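Local coordinates for protein mannose-specific lectin 2 chain 1 (Colocasia esculenta, PDB 5T20) that binds mannose as part of a heterotetrameric plant lectin and agglutinates rabbit erythrocytes, at residues Q28-L33 against T44-R49. Sequence-based numbering, arbitrary orientation.
With MAN (alpha-D-mannopyranose), chain S; MAN (alpha-D-mannopyranose), chain B.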
ATOM      1  N   GLN C  28       8.726  -9.569 -16.988  1.00 10.28           N
ATOM      2  CA  GLN C  28       9.776  -9.766 -17.979  1.00 10.16           C
ATOM      3  C   GLN C  28       9.333  -9.732 -19.435  1.00 13.99           C
ATOM      4  O   GLN C  28       8.154  -9.900 -19.753  1.00 11.85           O
ATOM      5  CB  GLN C  28      10.494 -11.084 -17.702  1.00 11.54           C
ATOM      6  CG  GLN C  28      11.176 -11.094 -16.337  1.00 12.80           C
ATOM      7  CD  GLN C  28      11.918 -12.372 -16.068  1.00 19.82           C
ATOM      8  OE1 GLN C  28      11.668 -13.446 -16.649  1.00 20.29           O
ATOM      9  NE2 GLN C  28      12.844 -12.271 -15.178  1.00  5.20           N
ATOM     10  N   ASN C  29      10.330  -9.557 -20.325  1.00 12.59           N
ATOM     11  CA  ASN C  29      10.178  -9.519 -21.783  1.00 14.35           C
ATOM     12  C   ASN C  29       9.696 -10.872 -22.318  1.00 19.34           C
ATOM     13  O   ASN C  29       9.027 -10.907 -23.352  1.00 19.79           O
ATOM     14  CB  ASN C  29      11.512  -9.139 -22.455  1.00 18.52           C
ATOM     15  CG  ASN C  29      12.648 -10.106 -22.159  1.00 30.85           C
ATOM     16  OD1 ASN C  29      12.822 -10.573 -21.033  1.00 14.84           O
ATOM     17  ND2 ASN C  29      13.436 -10.453 -23.173  1.00 27.84           N
ATOM     18  N   ASP C  30      10.012 -11.984 -21.601  1.00 13.70           N
ATOM     19  CA  ASP C  30       9.568 -13.324 -21.999  1.00 13.46           C
ATOM     20  C   ASP C  30       8.158 -13.664 -21.440  1.00 15.48           C
ATOM     21  O   ASP C  30       7.762 -14.821 -21.520  1.00 14.35           O
ATOM     22  CB  ASP C  30      10.592 -14.400 -21.558  1.00 14.64           C
ATOM     23  CG  ASP C  30      10.595 -14.779 -20.082  1.00 13.82           C
ATOM     24  OD1 ASP C  30      10.063 -14.000 -19.257  1.00 13.21           O
ATOM     25  OD2 ASP C  30      11.127 -15.846 -19.752  1.00 13.52           O
ATOM     26  N   CYS C  31       7.443 -12.680 -20.829  1.00 13.71           N
ATOM     27  CA  CYS C  31       6.065 -12.789 -20.274  1.00 14.35           C
ATOM     28  C   CYS C  31       6.016 -13.430 -18.873  1.00 16.00           C
ATOM     29  O   CYS C  31       4.924 -13.600 -18.314  1.00 15.56           O
ATOM     30  CB  CYS C  31       5.127 -13.524 -21.231  1.00 16.31           C
ATOM     31  SG  CYS C  31       3.401 -12.964 -21.158  1.00 20.86           S
ATOM     32  N   ASN C  32       7.155 -13.836 -18.326  1.00 11.18           N
ATOM     33  CA  ASN C  32       7.126 -14.434 -16.993  1.00 10.94           C
ATOM     34  C   ASN C  32       7.196 -13.342 -15.946  1.00 13.99           C
ATOM     35  O   ASN C  32       8.051 -12.448 -16.029  1.00 13.36           O
ATOM     36  CB  ASN C  32       8.272 -15.448 -16.792  1.00 12.94           C
ATOM     37  CG  ASN C  32       7.993 -16.536 -15.767  1.00 18.73           C
ATOM     38  OD1 ASN C  32       6.892 -16.660 -15.227  1.00 13.70           O
ATOM     39  ND2 ASN C  32       9.000 -17.351 -15.466  1.00  8.22           N
ATOM     40  N   LEU C  33       6.270 -13.377 -14.975  1.00  9.31           N
ATOM     41  CA  LEU C  33       6.273 -12.401 -13.878  1.00  8.22           C
ATOM     42  C   LEU C  33       7.000 -13.076 -12.742  1.00 12.27           C
ATOM     43  O   LEU C  33       6.491 -14.047 -12.204  1.00 11.25           O
ATOM     44  CB  LEU C  33       4.839 -11.956 -13.503  1.00  6.40           C
ATOM     45  CG  LEU C  33       4.674 -11.044 -12.261  1.00  8.73           C
ATOM     46  CD1 LEU C  33       5.198  -9.603 -12.529  1.00  6.72           C
ATOM     47  CD2 LEU C  33       3.190 -10.944 -11.865  1.00  9.70           C
ATOM     48  N   THR C  44       4.715 -18.249 -16.771  1.00 12.26           N
ATOM     49  CA  THR C  44       4.201 -17.899 -18.079  1.00 10.54           C
ATOM     50  C   THR C  44       5.324 -17.465 -19.021  1.00 14.46           C
ATOM     51  O   THR C  44       5.078 -16.681 -19.934  1.00 14.55           O
ATOM     52  CB  THR C  44       3.106 -16.827 -17.926  1.00 16.54           C
ATOM     53  OG1 THR C  44       3.623 -15.795 -17.085  1.00 17.20           O
ATOM     54  CG2 THR C  44       1.814 -17.385 -17.322  1.00 15.26           C
ATOM     55  N   ALA C  45       6.531 -18.047 -18.873  1.00 11.99           N
ATOM     56  CA  ALA C  45       7.653 -17.774 -19.769  1.00 12.15           C
ATOM     57  C   ALA C  45       7.313 -18.250 -21.186  1.00 15.20           C
ATOM     58  O   ALA C  45       6.776 -19.350 -21.356  1.00 16.87           O
ATOM     59  CB  ALA C  45       8.924 -18.453 -19.260  1.00 12.85           C
ATOM     60  N   ASN C  46       7.584 -17.388 -22.200  1.00 11.08           N
ATOM     61  CA  ASN C  46       7.324 -17.609 -23.634  1.00 11.56           C
ATOM     62  C   ASN C  46       5.814 -17.651 -23.973  1.00 17.37           C
ATOM     63  O   ASN C  46       5.453 -18.119 -25.057  1.00 17.82           O
ATOM     64  CB  ASN C  46       7.992 -18.917 -24.119  1.00 13.65           C
ATOM     65  CG  ASN C  46       9.386 -19.173 -23.612  1.00 25.68           C
ATOM     66  OD1 ASN C  46      10.188 -18.246 -23.434  1.00 22.97           O
ATOM     67  ND2 ASN C  46       9.663 -20.439 -23.268  1.00 13.26           N
ATOM     68  N   ASN C  47       4.933 -17.162 -23.072  1.00 15.79           N
ATOM     69  CA  ASN C  47       3.467 -17.178 -23.292  1.00 17.33           C
ATOM     70  C   ASN C  47       2.957 -15.933 -24.037  1.00 22.68           C
ATOM     71  O   ASN C  47       1.741 -15.785 -24.244  1.00 23.72           O
ATOM     72  CB  ASN C  47       2.709 -17.322 -21.961  1.00 17.92           C
ATOM     73  CG  ASN C  47       2.647 -18.720 -21.404  1.00 33.22           C
ATOM     74  OD1 ASN C  47       3.561 -19.534 -21.565  1.00 30.96           O
ATOM     75  ND2 ASN C  47       1.554 -19.025 -20.723  1.00 23.14           N
ATOM     76  N   GLY C  48       3.876 -15.077 -24.453  1.00 18.31           N
ATOM     77  CA  GLY C  48       3.555 -13.859 -25.177  1.00 18.70           C
ATOM     78  C   GLY C  48       4.685 -12.853 -25.226  1.00 23.06           C
ATOM     79  O   GLY C  48       5.719 -13.012 -24.567  1.00 21.76           O
ATOM     80  N   ARG C  49       4.466 -11.780 -25.987  1.00 20.74           N
ATOM     81  CA  ARG C  49       5.420 -10.691 -26.147  1.00 20.55           C
ATOM     82  C   ARG C  49       4.785  -9.398 -25.679  1.00 21.65           C
ATOM     83  O   ARG C  49       3.553  -9.270 -25.732  1.00 20.96           O
ATOM     84  CB  ARG C  49       5.869 -10.584 -27.614  1.00 25.77           C
TER
HETATM   85  C1  MAN S   1      12.244 -18.874 -16.628  1.00 15.84           C
HETATM   86  C2  MAN S   1      12.509 -17.508 -17.300  1.00 14.93           C
HETATM   87  C3  MAN S   1      13.681 -16.806 -16.621  1.00 16.45           C
HETATM   88  C4  MAN S   1      13.434 -16.739 -15.122  1.00 15.95           C
HETATM   89  C5  MAN S   1      13.102 -18.119 -14.542  1.00 17.19           C
HETATM   90  C6  MAN S   1      12.713 -17.975 -13.058  1.00 21.47           C
HETATM   91  O1  MAN S   1      13.362 -19.744 -16.805  1.00 20.41           O
HETATM   92  O2  MAN S   1      11.338 -16.682 -17.175  1.00 14.66           O
HETATM   93  O3  MAN S   1      13.801 -15.458 -17.132  1.00 16.76           O
HETATM   94  O4  MAN S   1      14.610 -16.248 -14.519  1.00 15.79           O
HETATM   95  O5  MAN S   1      11.984 -18.705 -15.245  1.00 13.87           O
HETATM   96  O6  MAN S   1      12.471 -19.270 -12.490  1.00 27.08           O
HETATM   97  C1  MAN B   2      15.145 -15.131 -17.539  1.00 14.27           C
HETATM   98  C2  MAN B   2      15.213 -13.613 -17.763  1.00 14.50           C
HETATM   99  C3  MAN B   2      14.384 -13.228 -19.004  1.00 15.41           C
HETATM  100  C4  MAN B   2      14.866 -14.008 -20.219  1.00 15.89           C
HETATM  101  C5  MAN B   2      14.760 -15.516 -19.919  1.00 15.72           C
HETATM  102  C6  MAN B   2      15.191 -16.329 -21.133  1.00 18.91           C
HETATM  103  O2  MAN B   2      16.582 -13.202 -17.948  1.00 15.90           O
HETATM  104  O3  MAN B   2      14.559 -11.830 -19.288  1.00 16.10           O
HETATM  105  O4  MAN B   2      14.053 -13.633 -21.388  1.00 17.25           O
HETATM  106  O5  MAN B   2      15.554 -15.874 -18.749  1.00 13.84           O
HETATM  107  O6  MAN B   2      16.583 -16.113 -21.369  1.00 21.05           O
HETATM  108  O   HOH W   1      11.946 -17.515 -21.514  1.00 18.58           O
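Asn-46 N donates to Asp-30 O over 2.7 Å, nearly in line with the carbonyl, and so docks the type II turn Thr-44 to Asn-47 against the type I turn Gln-28 to Cys-31. Beside that bond, CA of Ala-45 rests 3.4 Å from Asp-30 O in a CA-H...O contact. Thr-44 adds two links. Thr-44 OG1 donates a hydrogen bond to Cys-31 O at 2.8 Å and is also hydrogen-bonded to Ser-42 OG; Thr-44 N reaches Asn-32 OD1 at 3.1 Å, coming from above the amide plane rather than along a lone pair. The Asn-32 amide works at both ends: with CG anti to the backbone N (chi1 -154°), OD1 meets Thr-44 while Asn-32 ND2 is hydrogen-bonded to Gln-41 OE1 and points a fairly straight N-H (163°) at O2 of the chain S mannose, 3.0 Å away.

Asp-30 divides its carboxylate in a similar way. OD1 takes the backbone N of Asn-32, closing an Asx turn that holds the group in place, and Asp-30 OD2 accepts from O2 of the chain S mannose at 2.7 Å. A water bridges OD2 to Asn-46 OD1, while the methyl of Ala-45 packs against OD2. Farther out, Asn-29 OD1 accepts from O3 of the chain B mannose at 2.8 Å. On the other flank, CB of Cys-31 lies against the Gly-48 carbonyl, and its sulfur is tied to Cys-51 by a disulfide, with Val-71 and Ile-63 packed alongside.

Segment 28-33 lines the mannose site of the bulb-type lectin domain, where Tyr-36 OH is also hydrogen-bonded to bound mannose; 44-49 lies behind, the Ala-45 methyl at the margin. Asn-32 ND2 and Asp-30 OD2 grip sugar O2 as donor and acceptor, a pairing suited to reading mannose's axial 2-hydroxyl, and Thr-44 N, Asn-46 N and the bridging water steady both residues.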